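Local coordinates for anthrone oxidase-like protein (Streptomyces ambofaciens, PDB 5F9P) that probably acts as a monooxygenase in atypical angucycline biosynthesis, as a carbon-carbon bond cleaving oxygenase linked to oxidative opening of ring B, at residues 119-124 against 154-159; 178-181 against 185-188. One frame throughout, in Å; residues are numbered along the deposited sequence.

How the interactions relate
Interactions 1 and 2 illustrate how polar and aromatic contacts can meet at one strand end. Their centres lie about 6 Å apart, and strand 172-180 relates them: in interaction 1 the loop entering strand 122-130 meets strand 155-167 across its end, and in interaction 2 its last residues and Asp181 pack on helix 183-190. The join is direct. Arg156 NE makes a 2.7 Å salt bridge to Asp181 OD1, and Asp181 N probably hydrogen-bonds Gly154 O at 2.8 Å. Arg156 thus ties the polar interaction 1 to Asp181, at the edge of the largely apolar interaction 2. A glycerol, probably from the crystallisation liquor, sits about 3 Å from the side chain of Trp186 at the nearest atoms.

Interaction 1 of 2, residues 119-124 against 154-159; sequences RDDYTV and GFRAHV
Arg156 reaches across from its strand and uses a single nitrogen, NH1, to bind two acceptors of the 119-124 segment. Asp121 OD1 lies 2.8 Å from Arg156 NH1 in a salt bridge with a fairly straight hydrogen bond, 159° at the hydrogen. Both OD1 and the second acceptor, Arg119 O at 3.0 Å from Arg156 NH1, lie close to the guanidinium plane, yet the carboxylate is turned almost perpendicular to it (82°), so NH1 meets OD1 from above the carboxylate plane. The chain of Arg156, extended from CG to NE, gives the span this requires. Arg119 bends at chi3 (85°) and brings its own NH1 into a salt bridge 2.8 Å from Asp121 OD1, though the hydrogen bond there is weak; two cations thus share one anion, which probably offsets their mutual proximity. Away from this compact polar knot the contact loosens: at exposed Asp120, a water lies 2.8 Å from Asp120 O and joins it only weakly to Arg156 NH2. NE of Arg156 turns instead to Asp181. The loop entering strand 122-130 thus meets strand 155-167 across the end of strand 172-180, which lies between them, and a classic beta bulge sets Arg156 and Ala157 both opposite Gln179.

Interaction 2 of 2, residues 178-181 against 185-188; sequences SQWD and AWEA
Trp180 and Trp186 provide most of this contact, the indole of the strand residue receiving the helix residue over one face. Followed outward, the Trp180 side chain meets its partner almost at once, with CB 4.1 Å from Trp186 CB. CG of Trp180 faces that same Trp186 CB, which lies over the five-membered ring, 4.2 Å from its centroid, in a CH-pi contact. At one edge of the ring, Trp180 NE1 hydrogen-bonds Ser178 OG at 2.9 Å, tilted 17° from the indole plane, a tether from two residues back in the same strand that helps fix the ring's rotation. The closest approach comes at Trp180 CE2, 3.4 Å from Trp186 CE3; Trp180 CZ2 follows at 3.6 Å from the same CE3 atom, and the far corner, CH2, just skirts it. On the other flank Trp180 CE3 passes 4.2 Å from Ala185 O. With the planes at 57°, the two indoles meet obliquely. With chi1 at 155°, the Trp186 indole swings roughly opposite the backbone N, which brings the CE3-CZ3 side of its six-membered ring over this face. Asp181 CB and Ala185 CB, 4.3 Å apart, meet at the solvent side. Tyr189 also meets the Trp180 ring, and Val124 of strand 122-130 touches both tryptophans. Helix 183-190 thus packs back on the sheet, consistent with the dimeric alpha-beta barrel superfamily, here with the eight-stranded barrel closed within one chain.

Interaction 1 of 2, residues 119-124 against 154-159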
loop_
_atom_site.group_PDB
_atom_site.type_symbol
_atom_site.label_atom_id
_atom_site.label_comp_id
_atom_site.label_asym_id
_atom_site.label_seq_id
_atom_site.Cartn_x
_atom_site.Cartn_y
_atom_site.Cartn_z
ATOM N N ARG A 119 12.782 -0.505 9.572
ATOM C CA ARG A 119 13.538 -1.022 8.436
ATOM C C ARG A 119 14.137 0.083 7.577
ATOM O O ARG A 119 15.066 -0.145 6.797
ATOM C CB ARG A 119 12.632 -1.867 7.548
ATOM C CG ARG A 119 11.670 -2.770 8.276
ATOM C CD ARG A 119 11.072 -3.760 7.291
ATOM N NE ARG A 119 11.930 -4.923 7.100
ATOM C CZ ARG A 119 12.695 -5.155 6.033
ATOM N NH1 ARG A 119 12.739 -4.307 5.008
ATOM N NH2 ARG A 119 13.425 -6.258 5.997
ATOM N N ASP A 120 13.571 1.275 7.686
ATOM C CA ASP A 120 13.930 2.362 6.782
ATOM C C ASP A 120 13.780 1.999 5.300
ATOM O O ASP A 120 14.578 2.410 4.458
ATOM C CB ASP A 120 15.334 2.866 7.081
ATOM C CG ASP A 120 15.396 3.625 8.380
ATOM O OD1 ASP A 120 14.321 4.040 8.870
ATOM O OD2 ASP A 120 16.510 3.809 8.908
ATOM N N ASP A 121 12.737 1.243 4.990
ATOM C CA ASP A 121 12.384 0.960 3.607
ATOM C C ASP A 121 11.882 2.208 2.901
ATOM O O ASP A 121 10.877 2.791 3.328
ATOM C CB ASP A 121 11.265 -0.065 3.584
ATOM C CG ASP A 121 11.704 -1.406 4.117
ATOM O OD1 ASP A 121 12.717 -1.923 3.602
ATOM O OD2 ASP A 121 11.048 -1.935 5.043
ATOM N N TYR A 122 12.554 2.614 1.824
ATOM C CA TYR A 122 11.957 3.584 0.900
ATOM C C TYR A 122 10.856 2.854 0.123
ATOM O O TYR A 122 11.119 1.880 -0.591
ATOM C CB TYR A 122 12.991 4.204 -0.044
ATOM C CG TYR A 122 12.458 5.411 -0.799
ATOM C CD1 TYR A 122 12.352 6.645 -0.172
ATOM C CD2 TYR A 122 12.030 5.307 -2.125
ATOM C CE1 TYR A 122 11.851 7.749 -0.835
ATOM C CE2 TYR A 122 11.528 6.413 -2.796
ATOM C CZ TYR A 122 11.448 7.635 -2.146
ATOM O OH TYR A 122 10.945 8.747 -2.789
ATOM N N THR A 123 9.615 3.298 0.300
ATOM C CA THR A 123 8.473 2.508 -0.148
ATOM C C THR A 123 7.827 3.131 -1.364
ATOM O O THR A 123 7.530 4.333 -1.390
ATOM C CB THR A 123 7.447 2.311 0.998
ATOM O OG1 THR A 123 8.062 1.550 2.051
ATOM C CG2 THR A 123 6.187 1.560 0.505
ATOM N N VAL A 124 7.613 2.301 -2.375
ATOM C CA VAL A 124 7.125 2.767 -3.672
ATOM C C VAL A 124 5.784 2.102 -4.005
ATOM O O VAL A 124 5.657 0.881 -3.962
ATOM C CB VAL A 124 8.180 2.481 -4.771
ATOM C CG1 VAL A 124 7.698 2.953 -6.148
ATOM C CG2 VAL A 124 9.492 3.145 -4.402
ATOM N N GLY A 154 19.760 -2.382 -4.686
ATOM C CA GLY A 154 18.980 -1.566 -3.770
ATOM C C GLY A 154 17.550 -2.050 -3.625
ATOM O O GLY A 154 16.793 -1.573 -2.772
ATOM N N PHE A 155 17.169 -3.002 -4.463
ATOM C CA PHE A 155 15.830 -3.550 -4.379
ATOM C C PHE A 155 15.744 -4.465 -3.172
ATOM O O PHE A 155 16.634 -5.295 -2.960
ATOM C CB PHE A 155 15.472 -4.327 -5.643
ATOM C CG PHE A 155 14.244 -5.183 -5.489
ATOM C CD1 PHE A 155 12.975 -4.632 -5.621
ATOM C CD2 PHE A 155 14.356 -6.533 -5.183
ATOM C CE1 PHE A 155 11.839 -5.429 -5.477
ATOM C CE2 PHE A 155 13.226 -7.330 -5.038
ATOM C CZ PHE A 155 11.962 -6.769 -5.179
ATOM N N ARG A 156 14.682 -4.328 -2.385
ATOM C CA ARG A 156 14.498 -5.209 -1.227
ATOM C C ARG A 156 13.358 -6.207 -1.378
ATOM O O ARG A 156 13.522 -7.392 -1.066
ATOM C CB ARG A 156 14.286 -4.391 0.048
ATOM C CG ARG A 156 15.487 -3.549 0.439
ATOM C CD ARG A 156 15.192 -2.756 1.715
ATOM N NE ARG A 156 16.382 -2.051 2.170
ATOM C CZ ARG A 156 16.446 -1.336 3.282
ATOM N NH1 ARG A 156 15.370 -1.215 4.062
ATOM N NH2 ARG A 156 17.586 -0.741 3.608
ATOM N N ALA A 157 12.198 -5.733 -1.832
ATOM C CA ALA A 157 11.014 -6.594 -1.884
ATOM C C ALA A 157 9.890 -6.019 -2.735
ATOM O O ALA A 157 9.836 -4.803 -2.991
ATOM C CB ALA A 157 10.499 -6.896 -0.451
ATOM N N HIS A 158 8.999 -6.899 -3.178
ATOM C CA HIS A 158 7.865 -6.495 -4.010
ATOM C C HIS A 158 6.633 -7.296 -3.643
ATOM O O HIS A 158 6.666 -8.537 -3.621
ATOM C CB HIS A 158 8.157 -6.688 -5.508
ATOM C CG HIS A 158 7.121 -6.076 -6.410
ATOM N ND1 HIS A 158 6.794 -6.604 -7.644
ATOM C CD2 HIS A 158 6.349 -4.972 -6.260
ATOM C CE1 HIS A 158 5.871 -5.849 -8.216
ATOM N NE2 HIS A 158 5.582 -4.853 -7.399
ATOM N N VAL A 159 5.554 -6.579 -3.353
ATOM C CA VAL A 159 4.249 -7.183 -3.118
ATOM C C VAL A 159 3.294 -6.778 -4.237
ATOM O O VAL A 159 3.200 -5.590 -4.580
ATOM C CB VAL A 159 3.646 -6.702 -1.772
ATOM C CG1 VAL A 159 2.292 -7.358 -1.539
ATOM C CG2 VAL A 159 4.612 -6.992 -0.605
HETATM O O HOH W 1 17.371 2.425 4.608
#

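Interaction 2 of 2, residues 178-181 against 185-188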
loop_
_atom_site.group_PDB
_atom_site.type_symbol
_atom_site.label_atom_id
_atom_site.label_comp_id
_atom_site.label_asym_id
_atom_site.label_seq_id
_atom_site.Cartn_x
_atom_site.Cartn_y
_atom_site.Cartn_z
ATOM N N SER A 178 6.500 -1.865 -3.424
ATOM C CA SER A 178 7.888 -2.302 -3.345
ATOM C C SER A 178 8.725 -1.550 -2.296
ATOM O O SER A 178 8.419 -0.412 -1.930
ATOM C CB SER A 178 8.571 -2.254 -4.726
ATOM O OG SER A 178 8.589 -0.956 -5.303
ATOM N N GLN A 179 9.782 -2.210 -1.825
ATOM C CA GLN A 179 10.708 -1.651 -0.842
ATOM C C GLN A 179 12.126 -1.519 -1.408
ATOM O O GLN A 179 12.623 -2.429 -2.083
ATOM C CB GLN A 179 10.762 -2.543 0.399
ATOM C CG GLN A 179 9.427 -2.718 1.100
ATOM C CD GLN A 179 9.510 -3.714 2.241
ATOM O OE1 GLN A 179 10.208 -4.725 2.146
ATOM N NE2 GLN A 179 8.811 -3.425 3.331
ATOM N N TRP A 180 12.782 -0.401 -1.095
ATOM C CA TRP A 180 14.086 -0.072 -1.654
ATOM C C TRP A 180 15.051 0.410 -0.552
ATOM O O TRP A 180 14.607 0.835 0.519
ATOM C CB TRP A 180 13.908 1.007 -2.733
ATOM C CG TRP A 180 13.066 0.531 -3.884
ATOM C CD1 TRP A 180 11.696 0.505 -3.961
ATOM C CD2 TRP A 180 13.549 0.008 -5.120
ATOM N NE1 TRP A 180 11.302 -0.007 -5.179
ATOM C CE2 TRP A 180 12.424 -0.335 -5.902
ATOM C CE3 TRP A 180 14.832 -0.218 -5.640
ATOM C CZ2 TRP A 180 12.541 -0.881 -7.178
ATOM C CZ3 TRP A 180 14.948 -0.766 -6.915
ATOM C CH2 TRP A 180 13.805 -1.087 -7.666
ATOM N N ASP A 181 16.359 0.336 -0.813
ATOM C CA ASP A 181 17.364 0.761 0.166
ATOM C C ASP A 181 17.250 2.232 0.484
ATOM O O ASP A 181 17.531 2.655 1.602
ATOM C CB ASP A 181 18.790 0.506 -0.343
ATOM C CG ASP A 181 19.206 -0.944 -0.224
ATOM O OD1 ASP A 181 18.493 -1.696 0.469
ATOM O OD2 ASP A 181 20.251 -1.327 -0.814
ATOM N N ALA A 185 18.542 4.774 -4.584
ATOM C CA ALA A 185 18.499 3.485 -5.260
ATOM C C ALA A 185 17.224 3.333 -6.108
ATOM O O ALA A 185 17.263 2.802 -7.226
ATOM C CB ALA A 185 18.598 2.354 -4.241
ATOM N N TRP A 186 16.090 3.784 -5.578
ATOM C CA TRP A 186 14.839 3.696 -6.330
ATOM C C TRP A 186 14.889 4.530 -7.611
ATOM O O TRP A 186 14.549 4.047 -8.694
ATOM C CB TRP A 186 13.633 4.106 -5.466
ATOM C CG TRP A 186 12.443 4.609 -6.270
ATOM C CD1 TRP A 186 11.920 5.870 -6.258
ATOM C CD2 TRP A 186 11.652 3.855 -7.211
ATOM N NE1 TRP A 186 10.843 5.946 -7.121
ATOM C CE2 TRP A 186 10.664 4.727 -7.722
ATOM C CE3 TRP A 186 11.684 2.533 -7.669
ATOM C CZ2 TRP A 186 9.716 4.317 -8.665
ATOM C CZ3 TRP A 186 10.735 2.128 -8.620
ATOM C CH2 TRP A 186 9.772 3.021 -9.102
ATOM N N GLU A 187 15.301 5.785 -7.488
ATOM C CA GLU A 187 15.242 6.691 -8.629
ATOM C C GLU A 187 16.260 6.296 -9.700
ATOM O O GLU A 187 16.017 6.488 -10.890
ATOM C CB GLU A 187 15.406 8.144 -8.175
ATOM C CG GLU A 187 14.315 8.565 -7.203
ATOM C CD GLU A 187 14.427 10.009 -6.783
ATOM O OE1 GLU A 187 15.548 10.548 -6.809
ATOM O OE2 GLU A 187 13.391 10.606 -6.428
ATOM N N ALA A 188 17.384 5.724 -9.275
ATOM C CA ALA A 188 18.345 5.176 -10.230
ATOM C C ALA A 188 17.688 4.110 -11.097
ATOM O O ALA A 188 17.837 4.118 -12.315
ATOM C CB ALA A 188 19.571 4.617 -9.514
#